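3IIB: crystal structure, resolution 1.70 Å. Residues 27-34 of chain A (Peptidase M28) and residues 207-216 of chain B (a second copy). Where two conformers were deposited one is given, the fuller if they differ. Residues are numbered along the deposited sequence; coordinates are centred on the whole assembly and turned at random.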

# COMPACT_ATOMS: atom_id res chain seq x y z
N VAL A 27 -11.26 -5.76 -18.41
CA VAL A 27 -10.40 -5.96 -17.23
C VAL A 27 -11.21 -5.92 -15.92
O VAL A 27 -10.90 -6.67 -14.94
CB VAL A 27 -9.15 -5.06 -17.18
CG1 VAL A 27 -9.48 -3.58 -17.13
CG2 VAL A 27 -8.27 -5.47 -15.95
N GLU A 28 -12.28 -5.13 -15.89
CA GLU A 28 -13.19 -5.15 -14.73
C GLU A 28 -13.80 -6.55 -14.62
O GLU A 28 -13.86 -7.13 -13.55
CB GLU A 28 -14.28 -4.10 -14.86
CG GLU A 28 -15.13 -3.89 -13.63
CD GLU A 28 -16.33 -4.85 -13.52
OE1 GLU A 28 -16.61 -5.65 -14.43
OE2 GLU A 28 -17.01 -4.77 -12.47
N SER A 29 -14.18 -7.11 -15.77
CA SER A 29 -14.81 -8.42 -15.78
C SER A 29 -13.88 -9.51 -15.25
O SER A 29 -14.26 -10.36 -14.43
CB SER A 29 -15.30 -8.71 -17.19
OG SER A 29 -15.89 -10.01 -17.25
N LEU A 30 -12.63 -9.46 -15.72
CA LEU A 30 -11.65 -10.48 -15.38
C LEU A 30 -11.32 -10.39 -13.88
O LEU A 30 -11.32 -11.40 -13.15
CB LEU A 30 -10.39 -10.30 -16.24
CG LEU A 30 -9.18 -11.23 -15.99
CD1 LEU A 30 -9.51 -12.73 -15.99
CD2 LEU A 30 -8.04 -10.89 -16.98
N THR A 31 -11.04 -9.18 -13.43
CA THR A 31 -10.60 -9.00 -12.03
C THR A 31 -11.74 -9.29 -11.04
O THR A 31 -11.48 -9.80 -9.95
CB THR A 31 -9.98 -7.61 -11.76
OG1 THR A 31 -10.92 -6.60 -12.13
CG2 THR A 31 -8.69 -7.42 -12.57
N VAL A 32 -12.99 -9.00 -11.41
CA VAL A 32 -14.13 -9.29 -10.53
C VAL A 32 -14.60 -10.74 -10.60
O VAL A 32 -14.78 -11.39 -9.57
CB VAL A 32 -15.32 -8.35 -10.83
CG1 VAL A 32 -16.58 -8.75 -9.98
CG2 VAL A 32 -14.91 -6.89 -10.61
N GLU A 33 -14.75 -11.28 -11.83
CA GLU A 33 -15.38 -12.59 -12.02
C GLU A 33 -14.40 -13.79 -11.89
O GLU A 33 -14.85 -14.93 -11.80
CB GLU A 33 -16.09 -12.63 -13.36
CG GLU A 33 -17.16 -11.53 -13.56
CD GLU A 33 -17.60 -11.41 -15.00
OE1 GLU A 33 -17.58 -12.44 -15.69
OE2 GLU A 33 -17.86 -10.27 -15.50
N VAL A 34 -13.11 -13.49 -11.89
CA VAL A 34 -12.05 -14.46 -11.67
C VAL A 34 -11.17 -14.04 -10.54
O VAL A 34 -11.00 -14.82 -9.60
CB VAL A 34 -11.20 -14.67 -12.95
CG1 VAL A 34 -10.18 -15.81 -12.78
CG2 VAL A 34 -12.11 -14.95 -14.14
N ASP B 207 -14.55 -2.21 -2.92
CA ASP B 207 -14.91 -1.95 -4.32
C ASP B 207 -15.29 -3.29 -5.00
O ASP B 207 -16.22 -3.35 -5.79
CB ASP B 207 -13.76 -1.36 -5.13
CG ASP B 207 -13.37 0.01 -4.69
OD1 ASP B 207 -14.18 0.68 -3.99
OD2 ASP B 207 -12.22 0.41 -5.02
N LEU B 208 -14.53 -4.34 -4.71
CA LEU B 208 -14.77 -5.65 -5.32
C LEU B 208 -16.14 -6.20 -4.93
O LEU B 208 -16.88 -6.73 -5.76
CB LEU B 208 -13.67 -6.63 -4.94
CG LEU B 208 -13.82 -8.09 -5.38
CD1 LEU B 208 -13.82 -8.15 -6.91
CD2 LEU B 208 -12.64 -8.91 -4.76
N ILE B 209 -16.46 -6.08 -3.65
CA ILE B 209 -17.71 -6.60 -3.14
C ILE B 209 -18.84 -5.81 -3.86
O ILE B 209 -19.82 -6.39 -4.31
CB ILE B 209 -17.82 -6.46 -1.64
CG1 ILE B 209 -16.89 -7.46 -0.95
CG2 ILE B 209 -19.27 -6.72 -1.18
CD1 ILE B 209 -16.95 -7.45 0.63
N ASN B 210 -18.67 -4.50 -3.97
CA ASN B 210 -19.66 -3.66 -4.64
C ASN B 210 -19.89 -4.11 -6.09
O ASN B 210 -21.03 -4.19 -6.53
CB ASN B 210 -19.23 -2.19 -4.65
CG ASN B 210 -19.52 -1.45 -3.33
OD1 ASN B 210 -20.34 -1.86 -2.50
ND2 ASN B 210 -18.88 -0.28 -3.19
N ALA B 211 -18.81 -4.40 -6.82
CA ALA B 211 -18.89 -4.85 -8.23
C ALA B 211 -19.69 -6.15 -8.38
O ALA B 211 -20.42 -6.34 -9.36
CB ALA B 211 -17.47 -5.05 -8.76
N MSE B 212 -19.56 -7.05 -7.40
CA MSE B 212 -20.38 -8.26 -7.39
C MSE B 212 -21.86 -8.00 -7.08
O MSE B 212 -22.74 -8.62 -7.69
CB MSE B 212 -19.79 -9.23 -6.38
CG MSE B 212 -18.50 -9.85 -6.87
SE MSE B 212 -17.82 -11.21 -5.70
CE MSE B 212 -15.94 -11.14 -6.27
N LEU B 213 -22.13 -7.13 -6.09
CA LEU B 213 -23.47 -6.72 -5.73
C LEU B 213 -24.15 -6.02 -6.88
O LEU B 213 -25.34 -6.19 -7.08
CB LEU B 213 -23.47 -5.83 -4.49
CG LEU B 213 -23.02 -6.51 -3.19
CD1 LEU B 213 -22.81 -5.42 -2.11
CD2 LEU B 213 -24.01 -7.59 -2.73
N LYS B 214 -23.38 -5.24 -7.63
CA LYS B 214 -23.92 -4.52 -8.80
C LYS B 214 -24.34 -5.48 -9.90
O LYS B 214 -25.09 -5.08 -10.80
CB LYS B 214 -22.92 -3.50 -9.38
CG LYS B 214 -22.84 -2.19 -8.62
CD LYS B 214 -22.07 -1.12 -9.39
N ARG B 215 -23.88 -6.73 -9.84
CA ARG B 215 -24.31 -7.75 -10.77
C ARG B 215 -25.59 -8.46 -10.29
O ARG B 215 -25.98 -9.48 -10.88
CB ARG B 215 -23.20 -8.77 -10.98
CG ARG B 215 -22.07 -8.24 -11.85
CD ARG B 215 -20.78 -9.04 -11.58
NE ARG B 215 -19.78 -8.93 -12.64
CZ ARG B 215 -18.96 -7.89 -12.82
NH1 ARG B 215 -18.94 -6.86 -11.99
NH2 ARG B 215 -18.10 -7.93 -13.81
N ASP B 216 -26.24 -7.90 -9.26
CA ASP B 216 -27.47 -8.47 -8.72
C ASP B 216 -27.21 -9.88 -8.19
O ASP B 216 -28.04 -10.77 -8.32
CB ASP B 216 -28.61 -8.43 -9.75
CG ASP B 216 -28.93 -7.02 -10.22
OD1 ASP B 216 -28.95 -6.10 -9.38
OD2 ASP B 216 -29.18 -6.84 -11.43

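An arginine at a protein interface is most firmly held when its charge is met in the plane of the guanidinium and its flat face is covered by hydrocarbon. The contact between these two copies of Peptidase M28 illustrates the principle on a small scale, with Arg B215 reaching across from just beyond a helix to two glutamates on a helix of the other chain.

The pairing with Glu A28 is bidentate. Arg B215 NH2 donates to Glu A28 OE1 at 2.8 Å, and Arg B215 NH1 donates to Glu A28 OE2 at 2.9 Å, with N-H...acceptor angles of 169° and 175°. Two nearly straight hydrogen bonds set carboxylate and guanidinium side by side, so that charge attraction and hydrogen-bond direction reinforce each other. The second hydrogen on NH2 is also used: Arg B215 NH2 lies 2.9 Å from Glu A33 OE2, at 176°, in a further salt bridge. Both glutamates have CA-to-CB bonds that run sideways to the partner stretch, and it is the ends of their side chains that come nearer.

Each chain helps to hold these groups in place. In chain A, Ser A29 OG donates to Glu A33 OE2 at 2.6 Å, so this carboxylate oxygen accepts from a hydroxyl of its own helix as well as from the arginine. In chain B, Arg B215 NH1 donates to the backbone oxygen Ala B211 O at 3.1 Å, tying the guanidinium back to its own helix. Arg B215 itself lies within a type I turn from Leu B213 to Asp B216, and its CA-to-CB bond points toward chain A.

The carboxylates occupy the edge of the guanidinium; one face is covered by Val A32, whose CG1 lies 3.6 Å from Arg B215 NH1. This valine also links the polar cluster to the apolar packing. It points toward chain B and has the largest covered area of any residue in the contact, 87 Å², just ahead of the arginine at 82 Å². Val A32 CG2 packs 3.7 Å from Ala B211 CB and 4.1 Å from Leu B208 CD1, while Val A32 CG1 lies 3.8 Å from CG of the selenomethionine Met B212.

The helix axes cross at a steep 103° and approach no closer than 10.0 Å. Within a modest 300 Å² of buried surface, one valine and one arginine thus carry much of the contact, joining apolar packing to a network of salt bridges.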